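Local coordinates for uncharacterized protein (Nostoc punctiforme, PDB 2QDR), which is of unknown function but is a putative dioxygenase built on the double-stranded beta-helix fold of the cupins, at residues Y53-N59 with D259-C264; Y48-Y53 with P265-P271; L157-N161 with F281-V285. All coordinates share one frame; numbering follows the deposited sequence.

Contact 1: Y53-N59 with D259-C264; sequences YQFFDTN and DHYWYC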
# COMPACT_ATOMS: atom_id res chain seq x y z
N TYR A 53 -30.70 16.66 19.19
CA TYR A 53 -30.95 15.57 18.26
C TYR A 53 -32.41 15.19 18.42
O TYR A 53 -32.94 15.26 19.53
CB TYR A 53 -30.05 14.35 18.52
CG TYR A 53 -30.16 13.73 19.91
CD1 TYR A 53 -31.15 12.80 20.22
CD2 TYR A 53 -29.25 14.06 20.91
CE1 TYR A 53 -31.25 12.24 21.48
CE2 TYR A 53 -29.34 13.51 22.18
CZ TYR A 53 -30.34 12.60 22.46
OH TYR A 53 -30.43 12.04 23.71
N GLN A 54 -33.08 14.84 17.32
CA GLN A 54 -34.49 14.42 17.36
C GLN A 54 -34.70 13.22 16.45
O GLN A 54 -34.29 13.26 15.29
CB GLN A 54 -35.43 15.53 16.94
CG GLN A 54 -35.31 16.81 17.74
CD GLN A 54 -36.38 17.81 17.38
OE1 GLN A 54 -37.50 17.44 17.04
NE2 GLN A 54 -36.07 19.09 17.49
N PHE A 55 -35.33 12.17 16.98
CA PHE A 55 -35.61 10.95 16.25
C PHE A 55 -37.10 10.66 16.27
O PHE A 55 -37.74 10.82 17.31
CB PHE A 55 -34.92 9.75 16.90
CG PHE A 55 -33.48 9.98 17.29
CD1 PHE A 55 -32.57 10.49 16.39
CD2 PHE A 55 -33.01 9.55 18.54
CE1 PHE A 55 -31.23 10.67 16.73
CE2 PHE A 55 -31.66 9.71 18.90
CZ PHE A 55 -30.77 10.28 17.99
N PHE A 56 -37.64 10.19 15.15
CA PHE A 56 -39.07 9.84 15.08
C PHE A 56 -39.43 8.93 13.90
O PHE A 56 -38.73 8.89 12.88
CB PHE A 56 -39.96 11.09 15.07
CG PHE A 56 -39.67 12.06 13.98
CD1 PHE A 56 -38.75 13.09 14.18
CD2 PHE A 56 -40.32 11.98 12.76
CE1 PHE A 56 -38.49 14.01 13.18
CE2 PHE A 56 -40.06 12.89 11.75
CZ PHE A 56 -39.15 13.92 11.96
N ASP A 57 -40.53 8.21 14.08
CA ASP A 57 -41.06 7.29 13.10
C ASP A 57 -41.85 8.12 12.10
O ASP A 57 -42.79 8.79 12.49
CB ASP A 57 -41.96 6.25 13.80
CG ASP A 57 -42.46 5.14 12.87
OD1 ASP A 57 -42.08 5.08 11.68
OD2 ASP A 57 -43.25 4.30 13.36
N THR A 58 -41.46 8.07 10.83
CA THR A 58 -42.17 8.81 9.77
C THR A 58 -43.58 8.23 9.51
O THR A 58 -44.44 8.96 9.01
CB THR A 58 -41.37 8.90 8.45
OG1 THR A 58 -41.09 7.58 7.94
CG2 THR A 58 -40.06 9.65 8.67
N ASN A 59 -43.81 6.95 9.84
CA ASN A 59 -45.12 6.32 9.70
C ASN A 59 -46.18 7.10 10.49
O ASN A 59 -47.28 7.31 10.00
CB ASN A 59 -45.13 4.87 10.20
CG ASN A 59 -44.28 3.92 9.37
OD1 ASN A 59 -44.21 4.01 8.15
ND2 ASN A 59 -43.69 2.94 10.03
N ASP A 259 -37.89 3.18 8.12
CA ASP A 259 -38.79 4.35 8.01
C ASP A 259 -38.66 5.41 9.14
O ASP A 259 -39.44 6.35 9.17
CB ASP A 259 -40.27 3.93 7.77
CG ASP A 259 -40.46 3.09 6.50
OD1 ASP A 259 -39.73 3.27 5.51
OD2 ASP A 259 -41.37 2.26 6.49
N HIS A 260 -37.67 5.27 10.03
CA HIS A 260 -37.43 6.28 11.07
C HIS A 260 -36.49 7.32 10.48
O HIS A 260 -35.64 7.00 9.65
CB HIS A 260 -36.86 5.70 12.36
CG HIS A 260 -37.87 4.96 13.19
ND1 HIS A 260 -38.24 5.37 14.45
CD2 HIS A 260 -38.65 3.89 12.90
CE1 HIS A 260 -39.15 4.55 14.93
NE2 HIS A 260 -39.43 3.65 14.01
N TYR A 261 -36.66 8.56 10.90
CA TYR A 261 -35.86 9.68 10.42
C TYR A 261 -35.25 10.47 11.57
O TYR A 261 -35.76 10.43 12.69
CB TYR A 261 -36.77 10.59 9.59
CG TYR A 261 -36.23 11.95 9.21
CD1 TYR A 261 -36.41 13.03 10.05
CD2 TYR A 261 -35.58 12.16 8.00
CE1 TYR A 261 -35.94 14.27 9.74
CE2 TYR A 261 -35.10 13.42 7.66
CZ TYR A 261 -35.30 14.47 8.54
OH TYR A 261 -34.85 15.73 8.26
N TRP A 262 -34.15 11.16 11.29
CA TRP A 262 -33.52 11.99 12.30
C TRP A 262 -33.06 13.34 11.76
O TRP A 262 -32.96 13.54 10.55
CB TRP A 262 -32.34 11.27 12.97
CG TRP A 262 -31.18 10.99 12.13
CD1 TRP A 262 -30.10 11.79 11.93
CD2 TRP A 262 -30.93 9.79 11.41
NE1 TRP A 262 -29.20 11.16 11.11
CE2 TRP A 262 -29.69 9.93 10.77
CE3 TRP A 262 -31.66 8.60 11.23
CZ2 TRP A 262 -29.14 8.93 9.98
CZ3 TRP A 262 -31.12 7.62 10.43
CH2 TRP A 262 -29.87 7.79 9.82
N TYR A 263 -32.84 14.26 12.70
CA TYR A 263 -32.38 15.61 12.44
C TYR A 263 -31.52 16.03 13.62
O TYR A 263 -31.98 16.05 14.75
CB TYR A 263 -33.55 16.58 12.25
CG TYR A 263 -33.09 18.02 12.12
CD1 TYR A 263 -32.51 18.47 10.94
CD2 TYR A 263 -33.24 18.93 13.16
CE1 TYR A 263 -32.08 19.79 10.80
CE2 TYR A 263 -32.81 20.25 13.04
CZ TYR A 263 -32.23 20.68 11.86
OH TYR A 263 -31.81 21.98 11.73
N CYS A 264 -30.27 16.35 13.34
CA CYS A 264 -29.31 16.75 14.34
C CYS A 264 -28.72 18.07 13.92
O CYS A 264 -27.84 18.08 13.05
CB CYS A 264 -28.23 15.68 14.45
SG CYS A 264 -28.92 14.04 14.76
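The F56 and Y261 rings run alongside each other on one face of an antiparallel strand pair in the double-stranded beta-helix (cupin) fold; strand 54-57 forms the edge of its sheet and strand 260-264 is the next one in. The two rings meet obliquely, planes at 52°, with F56 CZ 3.5 Å from Y261 CD1. F56 tucks CG between its backbone N and carbonyl carbon (chi1 56°), which brings the end of the ring back to its partner. The T58 methyl comes in across the Y261 side chain, its CG2 3.5 Å from Y261 CB, while Y261 OH reaches on to E241 and T85.

The opposite face carries D57 with H260 and F55 with W262. D57 stacks its carboxylate almost parallel to the imidazole, 7° apart, and its CB sits over the ring face in a CH-pi contact, 3.7 Å from the centroid of H260, whose ND1 bonds to Y254. F55 instead uses an edge: its CD1 is 3.5 Å from W262 CB, and the indole leads away toward a bound unknown ligand.

Beneath the side chains, Q54 with Y263 and F56 with Y261 are hydrogen-bonded pairs. T58 N continues the pattern to D259 O, and D57 OD1 closes an Asx turn, accepting from N59 N at 3.1 Å, from above the carboxylate plane.

Contact 2: Y48-Y53 with P265-P271; sequences YLPRQY and PSFSTLP
P265 is the tight end of this contact, its ring pushed into the bend of 48-53. P265 CB meets the edge of the Y48 ring, 3.7 Å from CE1, its CG lies against the R51 backbone N, and its CD packs on the carbonyl of Q52. At the other end Y53 is sandwiched. P271 CD makes a CH-pi contact over one face, 3.9 Å from the centroid of the Y53 ring, and Q52 NE2 sits above the centre of the opposite face while bonding to Y53 O at 2.9 Å. A chi1 of 59° turns the ring to meet P271; Y53 CB itself lies 3.8 Å from L270 CD1. With an alanine here, P271 would probably lose its aromatic partner, opening a gap beside the Q52 amide.

The type II beta turn from L49 to Q52 meets a second, P265 to S268, which P265 opens and S268 OG ties by donating to P265 O. At R51 and S268, where the backbones come nearest, two waters bridge polar groups in place of direct hydrogen bonds. One water joins Y48 OH, R51 N and S266 O; another donates to R51 O at 2.8 Å and accepts weakly from Y53 N and T269 N. The loose side is L49 and P50, exposed and barely touching 265-271. Toward the subunit interface the extended R51 chain runs across F267, CD 3.8 Å from F267 CB, guanidinium and ring planes 47° apart. There a second subunit takes over: its W127 packs on R51 and bonds to T269 OG1, and its F183 ring meets F267.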
# COMPACT_ATOMS: atom_id res chain seq x y z
N TYR A 48 -37.75 25.33 16.30
CA TYR A 48 -36.38 24.86 16.14
C TYR A 48 -35.76 24.75 17.52
O TYR A 48 -35.81 25.71 18.29
CB TYR A 48 -35.56 25.79 15.24
CG TYR A 48 -34.04 25.61 15.33
CD1 TYR A 48 -33.43 24.42 14.92
CD2 TYR A 48 -33.22 26.67 15.76
CE1 TYR A 48 -32.05 24.26 15.01
CE2 TYR A 48 -31.83 26.52 15.83
CZ TYR A 48 -31.25 25.31 15.45
OH TYR A 48 -29.89 25.15 15.51
N LEU A 49 -35.23 23.56 17.83
CA LEU A 49 -34.59 23.24 19.10
C LEU A 49 -33.09 23.17 18.85
O LEU A 49 -32.61 22.16 18.34
CB LEU A 49 -35.12 21.91 19.63
CG LEU A 49 -36.63 21.84 19.83
CD1 LEU A 49 -37.00 20.51 20.46
CD2 LEU A 49 -37.15 22.99 20.69
N PRO A 50 -32.34 24.24 19.21
CA PRO A 50 -30.91 24.22 18.92
C PRO A 50 -30.11 23.17 19.68
O PRO A 50 -30.42 22.88 20.83
CB PRO A 50 -30.44 25.62 19.35
CG PRO A 50 -31.66 26.42 19.51
CD PRO A 50 -32.72 25.49 19.89
N ARG A 51 -29.13 22.60 18.99
CA ARG A 51 -28.22 21.59 19.50
C ARG A 51 -28.91 20.36 20.10
O ARG A 51 -28.34 19.69 20.97
CB ARG A 51 -27.30 22.24 20.54
CG ARG A 51 -26.65 23.50 20.03
CD ARG A 51 -25.62 23.99 20.97
NE ARG A 51 -24.95 25.19 20.47
CZ ARG A 51 -23.94 25.79 21.09
NH1 ARG A 51 -23.44 25.31 22.24
NH2 ARG A 51 -23.39 26.88 20.56
N GLN A 52 -30.11 20.03 19.60
CA GLN A 52 -30.89 18.90 20.09
C GLN A 52 -31.19 17.88 19.01
O GLN A 52 -31.86 18.20 18.03
CB GLN A 52 -32.22 19.40 20.71
CG GLN A 52 -33.12 18.29 21.31
CD GLN A 52 -32.45 17.51 22.43
OE1 GLN A 52 -32.08 18.08 23.46
NE2 GLN A 52 -32.33 16.20 22.25
N TYR A 53 -30.70 16.66 19.19
CA TYR A 53 -30.95 15.57 18.26
C TYR A 53 -32.41 15.19 18.42
O TYR A 53 -32.94 15.26 19.53
CB TYR A 53 -30.05 14.35 18.52
CG TYR A 53 -30.16 13.73 19.91
CD1 TYR A 53 -31.15 12.80 20.22
CD2 TYR A 53 -29.25 14.06 20.91
CE1 TYR A 53 -31.25 12.24 21.48
CE2 TYR A 53 -29.34 13.51 22.18
CZ TYR A 53 -30.34 12.60 22.46
OH TYR A 53 -30.43 12.04 23.71
N PRO A 265 -29.18 19.19 14.51
CA PRO A 265 -28.60 20.46 14.09
C PRO A 265 -27.17 20.61 14.63
O PRO A 265 -26.70 19.77 15.39
CB PRO A 265 -29.54 21.51 14.69
CG PRO A 265 -30.07 20.88 15.89
CD PRO A 265 -30.19 19.40 15.55
N SER A 266 -26.50 21.68 14.23
CA SER A 266 -25.12 21.92 14.64
C SER A 266 -24.90 21.90 16.16
O SER A 266 -25.68 22.46 16.90
CB SER A 266 -24.64 23.23 14.04
OG SER A 266 -24.66 23.09 12.63
N PHE A 267 -23.86 21.18 16.56
CA PHE A 267 -23.41 21.02 17.97
C PHE A 267 -24.32 20.13 18.84
O PHE A 267 -24.39 20.33 20.05
CB PHE A 267 -23.12 22.38 18.64
CG PHE A 267 -22.19 23.25 17.85
CD1 PHE A 267 -20.82 23.01 17.85
CD2 PHE A 267 -22.68 24.32 17.09
CE1 PHE A 267 -19.95 23.81 17.10
CE2 PHE A 267 -21.82 25.13 16.34
CZ PHE A 267 -20.45 24.87 16.35
N SER A 268 -24.98 19.15 18.22
CA SER A 268 -25.81 18.20 18.94
C SER A 268 -24.85 17.17 19.53
O SER A 268 -23.78 16.95 18.99
CB SER A 268 -26.79 17.50 18.02
OG SER A 268 -27.66 18.41 17.39
N THR A 269 -25.25 16.54 20.62
CA THR A 269 -24.43 15.54 21.28
C THR A 269 -25.13 14.19 21.13
O THR A 269 -26.01 13.85 21.93
CB THR A 269 -24.19 15.91 22.75
OG1 THR A 269 -23.59 17.21 22.80
CG2 THR A 269 -23.27 14.89 23.44
N LEU A 270 -24.74 13.44 20.10
CA LEU A 270 -25.37 12.15 19.82
C LEU A 270 -24.94 11.04 20.76
O LEU A 270 -23.74 10.84 20.95
CB LEU A 270 -25.13 11.72 18.36
CG LEU A 270 -26.04 12.39 17.31
CD1 LEU A 270 -27.48 11.83 17.36
CD2 LEU A 270 -26.07 13.93 17.42
N PRO A 271 -25.91 10.30 21.34
CA PRO A 271 -25.54 9.18 22.22
C PRO A 271 -24.82 8.04 21.52
O PRO A 271 -24.65 8.06 20.31
CB PRO A 271 -26.91 8.67 22.72
CG PRO A 271 -27.87 9.77 22.49
CD PRO A 271 -27.38 10.47 21.28
O HOH W 1 -28.06 23.81 16.88
O HOH W 2 -28.36 16.98 21.63

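Contact 3: L157-N161 with F281-V285; sequences LWMEN and FFVRV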
# COMPACT_ATOMS: atom_id res chain seq x y z
N LEU A 157 -38.11 10.42 -0.96
CA LEU A 157 -37.63 11.44 -0.04
C LEU A 157 -37.52 12.68 -0.93
O LEU A 157 -36.64 12.75 -1.78
CB LEU A 157 -36.28 11.12 0.60
CG LEU A 157 -36.23 9.91 1.54
CD1 LEU A 157 -34.79 9.66 1.99
CD2 LEU A 157 -37.15 10.10 2.74
N TRP A 158 -38.46 13.61 -0.77
CA TRP A 158 -38.52 14.83 -1.55
C TRP A 158 -37.82 15.93 -0.78
O TRP A 158 -38.31 16.36 0.26
CB TRP A 158 -39.98 15.18 -1.81
CG TRP A 158 -40.22 16.30 -2.75
CD1 TRP A 158 -40.33 17.62 -2.44
CD2 TRP A 158 -40.45 16.19 -4.15
NE1 TRP A 158 -40.59 18.35 -3.58
CE2 TRP A 158 -40.67 17.49 -4.65
CE3 TRP A 158 -40.48 15.11 -5.05
CZ2 TRP A 158 -40.91 17.75 -6.00
CZ3 TRP A 158 -40.73 15.37 -6.39
CH2 TRP A 158 -40.93 16.68 -6.85
N MSE A 159 -36.69 16.40 -1.30
CA MSE A 159 -35.86 17.42 -0.64
C MSE A 159 -35.73 18.76 -1.38
O MSE A 159 -34.93 18.88 -2.30
CB MSE A 159 -34.48 16.80 -0.41
CG MSE A 159 -34.50 15.71 0.64
SE MSE A 159 -33.00 14.51 0.63
CE MSE A 159 -33.38 13.52 -1.00
N GLU A 160 -36.50 19.75 -0.95
CA GLU A 160 -36.50 21.10 -1.52
C GLU A 160 -35.43 21.89 -0.78
O GLU A 160 -35.58 22.09 0.42
CB GLU A 160 -37.87 21.73 -1.35
CG GLU A 160 -39.03 20.90 -1.93
CD GLU A 160 -40.39 21.54 -1.75
OE1 GLU A 160 -40.47 22.70 -1.26
OE2 GLU A 160 -41.38 20.89 -2.10
N ASN A 161 -34.37 22.34 -1.45
CA ASN A 161 -33.24 23.03 -0.78
C ASN A 161 -33.03 24.53 -0.99
O ASN A 161 -32.41 25.17 -0.15
CB ASN A 161 -31.92 22.38 -1.21
CG ASN A 161 -31.86 20.90 -0.94
OD1 ASN A 161 -32.57 20.36 -0.09
ND2 ASN A 161 -30.97 20.24 -1.64
N PHE A 281 -28.66 3.19 5.70
CA PHE A 281 -29.16 4.51 6.04
C PHE A 281 -28.87 5.59 5.02
O PHE A 281 -27.75 5.70 4.57
CB PHE A 281 -28.47 4.97 7.33
CG PHE A 281 -28.61 4.02 8.49
CD1 PHE A 281 -27.67 3.01 8.70
CD2 PHE A 281 -29.67 4.13 9.37
CE1 PHE A 281 -27.81 2.13 9.76
CE2 PHE A 281 -29.80 3.26 10.43
CZ PHE A 281 -28.87 2.26 10.62
N PHE A 282 -29.87 6.39 4.66
CA PHE A 282 -29.71 7.52 3.75
C PHE A 282 -29.29 8.66 4.66
O PHE A 282 -30.00 8.94 5.63
CB PHE A 282 -31.01 7.87 3.04
CG PHE A 282 -30.93 9.10 2.16
CD1 PHE A 282 -30.56 8.99 0.83
CD2 PHE A 282 -31.26 10.36 2.66
CE1 PHE A 282 -30.51 10.13 0.01
CE2 PHE A 282 -31.21 11.49 1.84
CZ PHE A 282 -30.83 11.38 0.52
N VAL A 283 -28.15 9.28 4.39
CA VAL A 283 -27.63 10.36 5.23
C VAL A 283 -27.29 11.58 4.40
O VAL A 283 -26.86 11.44 3.25
CB VAL A 283 -26.36 9.92 5.98
CG1 VAL A 283 -25.90 11.00 6.97
CG2 VAL A 283 -26.61 8.61 6.70
N ARG A 284 -27.45 12.76 4.99
CA ARG A 284 -27.15 14.00 4.32
C ARG A 284 -26.52 14.96 5.36
O ARG A 284 -27.11 15.20 6.41
CB ARG A 284 -28.44 14.49 3.66
CG ARG A 284 -28.24 15.56 2.66
CD ARG A 284 -29.35 15.63 1.62
NE ARG A 284 -30.65 16.10 2.11
CZ ARG A 284 -31.14 17.34 1.98
NH1 ARG A 284 -30.47 18.31 1.37
NH2 ARG A 284 -32.34 17.61 2.44
N VAL A 285 -25.30 15.44 5.09
CA VAL A 285 -24.51 16.31 5.99
C VAL A 285 -23.98 17.54 5.26
O VAL A 285 -23.43 17.40 4.18
CB VAL A 285 -23.32 15.50 6.59
CG1 VAL A 285 -22.41 16.36 7.47
CG2 VAL A 285 -23.82 14.32 7.40
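The F282 ring takes L157 CD1 over one face, in a CH-pi contact 4.0 Å from the ring centroid and displaced from the ring centre. Selenomethionine M159 reaches the far end of the same ring obliquely: its CE is 3.7 Å from F282 CZ, and its SE completes a Met-aromatic contact 4.8 Å from the centroid. F116 adds a further ring against F282, inclined to it. The second flat group, the R284 guanidinium, has M159 CB over one face, and the N161 amide lies nearly parallel to it, planes 20° apart.

M159 therefore serves both groups. A bend at its third torsion (chi3 -71°) turns CE to F282, while CB and CG run past the guanidinium in the opposite direction. R284 also bends, and its NH1 donates to N161 OD1 at 3.3 Å. The donor comes from above the carbonyl plane, off the lone-pair direction, so this is a poorly aligned bond.

Strands 157-160 and 281-285 run almost parallel, 6° apart, with axes 11.6 Å from each other. They belong to different sheets, and their side chains meet between the two at the centre of the chain, consistent with two cupin-like beta units packing face to face.

A buried cation in such a place needs counter-charges, and R284 has them: salt bridges to E241 through NH2 and to E114 through NH1. N161 ND2 also bonds to E114, so the amide and the guanidinium probably steady that carboxylate together, while the two carboxylates probably compensate the charge of the guanidinium at the polar end of an otherwise apolar interface.

From the N terminus, segment 48-53 comes first and runs straight into 53-59, Y53 belonging to both. Strand 154-160 of the eight-strand sheet follows, then 259-264, directly continued by 265-271, and finally 281-285. Contact 1 thus closes a loop of about 200 residues, and contact 2 closes a slightly longer one around it; they touch where L270 CD1 meets F55 and C264. Contact 3 crosses both, since its first segment lies within their loops and its second beyond them. Contacts 1 and 2 fasten the early chain to the C-terminal sheets, and contact 3 joins the two large sheets, with W262 packing on F281 beside it.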